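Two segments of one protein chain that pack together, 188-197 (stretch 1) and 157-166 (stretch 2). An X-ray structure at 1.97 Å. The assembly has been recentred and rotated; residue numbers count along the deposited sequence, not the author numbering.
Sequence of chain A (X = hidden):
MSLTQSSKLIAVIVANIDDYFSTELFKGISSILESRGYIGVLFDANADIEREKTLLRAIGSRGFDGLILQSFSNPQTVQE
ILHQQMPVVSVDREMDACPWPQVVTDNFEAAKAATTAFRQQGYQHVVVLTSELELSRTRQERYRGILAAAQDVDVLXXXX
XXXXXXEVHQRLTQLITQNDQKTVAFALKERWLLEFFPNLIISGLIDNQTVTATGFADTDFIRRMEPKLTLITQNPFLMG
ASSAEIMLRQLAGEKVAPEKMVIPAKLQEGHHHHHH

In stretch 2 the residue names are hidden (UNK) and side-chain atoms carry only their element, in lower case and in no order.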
# COMPACT_ATOMS: atom_id res chain seq x y z
N LEU A 188 -7.18 13.73 -9.23
CA LEU A 188 -7.33 12.69 -10.25
C LEU A 188 -6.62 11.41 -9.87
O LEU A 188 -6.83 10.37 -10.48
CB LEU A 188 -6.82 13.20 -11.59
CG LEU A 188 -7.88 13.71 -12.57
CD1 LEU A 188 -8.93 14.55 -11.85
CD2 LEU A 188 -7.19 14.48 -13.68
N LYS A 189 -5.79 11.47 -8.83
CA LYS A 189 -5.05 10.30 -8.38
C LYS A 189 -5.04 10.25 -6.86
O LYS A 189 -4.94 11.28 -6.20
CB LYS A 189 -3.61 10.33 -8.92
CG LYS A 189 -2.84 9.04 -8.71
CD LYS A 189 -1.42 9.10 -9.27
CE LYS A 189 -0.68 7.76 -9.08
NZ LYS A 189 0.71 7.76 -9.63
N GLU A 190 -5.14 9.05 -6.32
CA GLU A 190 -5.18 8.86 -4.88
C GLU A 190 -4.04 9.52 -4.08
O GLU A 190 -4.30 10.18 -3.06
CB GLU A 190 -5.26 7.35 -4.58
CG GLU A 190 -5.39 7.00 -3.11
CD GLU A 190 -6.22 5.74 -2.86
OE1 GLU A 190 -5.97 4.70 -3.51
OE2 GLU A 190 -7.12 5.80 -2.01
N ARG A 191 -2.80 9.37 -4.53
CA ARG A 191 -1.66 9.93 -3.81
C ARG A 191 -1.77 11.43 -3.53
O ARG A 191 -1.41 11.88 -2.45
CB ARG A 191 -0.36 9.65 -4.56
CG ARG A 191 -0.34 10.14 -5.99
CD ARG A 191 0.96 9.72 -6.67
NE ARG A 191 2.12 10.31 -6.02
CZ ARG A 191 3.38 10.10 -6.38
NH1 ARG A 191 3.65 9.29 -7.40
NH2 ARG A 191 4.37 10.69 -5.72
N TRP A 192 -2.24 12.18 -4.51
CA TRP A 192 -2.38 13.62 -4.36
C TRP A 192 -3.42 13.96 -3.30
O TRP A 192 -3.25 14.90 -2.53
CB TRP A 192 -2.73 14.25 -5.70
CG TRP A 192 -1.68 14.01 -6.77
CD1 TRP A 192 -1.89 13.74 -8.09
CD2 TRP A 192 -0.25 13.99 -6.58
NE1 TRP A 192 -0.69 13.55 -8.74
CE2 TRP A 192 0.33 13.70 -7.84
CE3 TRP A 192 0.59 14.20 -5.48
CZ2 TRP A 192 1.72 13.60 -8.03
CZ3 TRP A 192 1.98 14.10 -5.66
CH2 TRP A 192 2.52 13.81 -6.93
N LEU A 193 -4.51 13.19 -3.26
CA LEU A 193 -5.55 13.43 -2.28
C LEU A 193 -4.99 13.13 -0.89
O LEU A 193 -5.22 13.88 0.06
CB LEU A 193 -6.78 12.55 -2.59
CG LEU A 193 -8.10 12.80 -1.85
CD1 LEU A 193 -9.26 12.35 -2.71
CD2 LEU A 193 -8.09 12.05 -0.51
N LEU A 194 -4.20 12.06 -0.80
CA LEU A 194 -3.62 11.65 0.48
C LEU A 194 -2.51 12.57 0.96
O LEU A 194 -2.35 12.75 2.16
CB LEU A 194 -3.06 10.22 0.38
CG LEU A 194 -4.00 9.08 -0.03
CD1 LEU A 194 -3.19 7.82 -0.26
CD2 LEU A 194 -5.05 8.86 1.04
N GLU A 195 -1.76 13.14 0.04
CA GLU A 195 -0.66 14.01 0.42
C GLU A 195 -1.03 15.46 0.74
O GLU A 195 -0.51 16.02 1.71
CB GLU A 195 0.42 14.00 -0.67
CG GLU A 195 1.73 14.65 -0.25
CD GLU A 195 2.77 14.66 -1.34
OE1 GLU A 195 2.79 13.71 -2.16
OE2 GLU A 195 3.57 15.61 -1.39
N PHE A 196 -1.93 16.04 -0.05
CA PHE A 196 -2.28 17.45 0.13
C PHE A 196 -3.61 17.86 0.76
O PHE A 196 -3.75 19.01 1.17
CB PHE A 196 -2.16 18.16 -1.23
CG PHE A 196 -0.77 18.08 -1.82
CD1 PHE A 196 0.24 18.93 -1.37
CD2 PHE A 196 -0.47 17.15 -2.81
CE1 PHE A 196 1.54 18.85 -1.89
CE2 PHE A 196 0.83 17.06 -3.34
CZ PHE A 196 1.83 17.91 -2.88
N PHE A 197 -4.57 16.95 0.86
CA PHE A 197 -5.87 17.31 1.44
C PHE A 197 -6.00 17.30 2.97
O PHE A 197 -6.74 18.12 3.53
CB PHE A 197 -6.98 16.42 0.84
CG PHE A 197 -7.31 16.73 -0.61
CD1 PHE A 197 -6.52 17.60 -1.37
CD2 PHE A 197 -8.40 16.12 -1.22
CE1 PHE A 197 -6.82 17.86 -2.72
CE2 PHE A 197 -8.72 16.37 -2.56
CZ PHE A 197 -7.92 17.25 -3.32
N UNK A 157 -1.04 20.62 -12.45
CA UNK A 157 -0.26 19.45 -12.80
C UNK A 157 0.95 19.33 -11.89
O UNK A 157 1.63 20.32 -11.61
o UNK A 157 -0.32 18.59 -17.30
c UNK A 157 0.17 19.55 -14.26
c UNK A 157 -1.00 19.46 -15.21
c UNK A 157 -0.61 19.62 -16.66
o UNK A 157 -0.59 20.77 -17.15
N UNK A 158 1.19 18.11 -11.43
CA UNK A 158 2.31 17.80 -10.55
C UNK A 158 3.18 16.81 -11.32
O UNK A 158 2.67 15.93 -12.01
c UNK A 158 3.00 16.82 -8.35
c UNK A 158 1.82 17.11 -9.25
c UNK A 158 0.82 18.00 -8.53
N UNK A 159 4.50 16.97 -11.22
CA UNK A 159 5.42 16.08 -11.91
C UNK A 159 5.86 15.00 -10.93
O UNK A 159 6.62 15.27 -9.99
o UNK A 159 6.28 17.92 -13.26
c UNK A 159 6.65 16.86 -12.40
N UNK A 160 5.37 13.78 -11.12
CA UNK A 160 5.71 12.69 -10.21
C UNK A 160 7.22 12.48 -10.09
O UNK A 160 7.70 11.98 -9.07
o UNK A 160 3.41 9.00 -10.15
o UNK A 160 1.91 9.93 -11.46
c UNK A 160 5.03 11.38 -10.66
c UNK A 160 2.90 10.01 -10.71
c UNK A 160 3.52 11.37 -10.45
N UNK A 161 7.96 12.87 -11.12
CA UNK A 161 9.42 12.75 -11.15
C UNK A 161 10.13 13.77 -10.28
O UNK A 161 11.07 13.43 -9.55
c UNK A 161 9.93 12.89 -12.58
o UNK A 161 9.58 14.16 -13.12
N UNK A 162 9.70 15.02 -10.36
CA UNK A 162 10.34 16.07 -9.58
C UNK A 162 9.38 17.18 -9.22
O UNK A 162 9.09 18.06 -10.04
c UNK A 162 11.51 16.67 -10.37
o UNK A 162 11.04 17.38 -11.50
N UNK A 163 8.87 17.13 -8.00
CA UNK A 163 7.94 18.14 -7.51
C UNK A 163 8.30 18.43 -6.07
O UNK A 163 8.86 17.57 -5.39
c UNK A 163 5.50 14.51 -4.75
c UNK A 163 5.24 15.83 -4.44
c UNK A 163 6.40 15.20 -6.89
c UNK A 163 6.14 16.54 -6.59
o UNK A 163 5.17 13.52 -3.86
c UNK A 163 6.08 14.18 -5.98
c UNK A 163 5.57 16.84 -5.36
c UNK A 163 6.49 17.64 -7.58
N UNK A 164 7.98 19.62 -5.59
CA UNK A 164 8.27 19.97 -4.21
C UNK A 164 6.94 19.97 -3.48
O UNK A 164 5.93 20.38 -4.05
n UNK A 164 8.73 22.60 -2.06
c UNK A 164 9.40 21.67 -2.73
o UNK A 164 10.37 21.07 -2.26
c UNK A 164 8.91 21.35 -4.12
N UNK A 165 6.94 19.53 -2.22
CA UNK A 165 5.70 19.50 -1.45
C UNK A 165 5.05 20.86 -1.24
O UNK A 165 3.96 21.11 -1.74
c UNK A 165 4.34 19.51 1.89
n UNK A 165 3.56 18.07 0.44
c UNK A 165 4.67 18.84 0.76
n UNK A 165 3.06 19.15 2.23
c UNK A 165 5.90 18.85 -0.08
c UNK A 165 2.61 18.28 1.34
N UNK A 166 5.73 21.73 -0.50
CA UNK A 166 5.18 23.06 -0.21
C UNK A 166 4.95 23.88 -1.48
O UNK A 166 4.12 24.78 -1.49
c UNK A 166 6.08 23.83 0.75
o UNK A 166 7.30 24.19 0.14

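Position 157 has three side-chain carbons in a row, the third carrying two oxygens. This carboxylate is Glu-157. Its CA-to-CB bond points away from stretch 1, and an exposed strand position suits a charged group.

At position 158 one carbon carries two others, a short beta-branched side chain whose CA-to-CB bond points toward stretch 1 and which lies over a face of the Trp-192 ring: Val-158. Such branching is at home in a strand. Val-158 CB lies 4.1 Å from the centroid of the Trp-192 six-membered ring, and Val-158 CG1 comes within 3.4 Å of Trp-192 CH2, so a compact apolar group fills a buried site.

Position 159 has one carbon and one oxygen, and is Ser-159; its CA-to-CB bond points away and its hydroxyl is hydrogen-bonded elsewhere in the structure.

Position 160 again shows three carbons ending in two oxygens, but here they reach two cationic side chains. It is Glu-160. Glu-160 OE1 forms salt bridges with Lys-189 NZ at 3.0 Å and Arg-191 NH1 at 2.8 Å, while Lys-189 NZ also gives a weak hydrogen bond to Glu-160 OE2 at 3.1 Å.

Positions 161 and 162 each hold one carbon and one oxygen and touch nothing on stretch 1. They are Ser-161 and Ser-162, small polar residues suited to an exposed loop.

Position 163 carries a carbon, then a six-carbon ring that meets the edge of Trp-192 and bears an oxygen near Glu-195 and Arg-191: Tyr-163. The ring planes stand at 88°, centroids 5.1 Å apart. Tyr-163 OH donates to Glu-195 OE1 at 2.9 Å and accepts a weak bond from Arg-191 NH2 at 3.5 Å, so tyrosine suits the site by both ring and hydroxyl.

Position 164 has two carbons, the second bearing one oxygen and one nitrogen: Asn-164. Its CA-to-CB bond points away, and it occupies the N-cap position before a helix, where asparagine is common.

Position 165 has a carbon and a five-membered ring of three carbons and two nitrogens, beside Phe-196 with one nitrogen near Glu-195: His-165. Its flat ring can lie nearly parallel to Phe-196, slid aside with centroids 4.9 Å apart, while His-165 ND1 donates to Glu-195 OE2 at 3.1 Å.

Position 166, one carbon and one oxygen, is Ser-166, small and polar as suits an exposed helix position whose CA-to-CB bond points away.

The contact combines apolar packing with paired charges. Trp-192 receives Val-158 over a face and turns an edge to Tyr-163, while Lys-189 and Arg-191 hold Glu-160. Glu-195 accepts from Tyr-163 and His-165 through separate oxygens, tying both the loop and the start of the following helix to the helix of stretch 1.

Stretch 2, residues 157-166: EVSESSYNHS
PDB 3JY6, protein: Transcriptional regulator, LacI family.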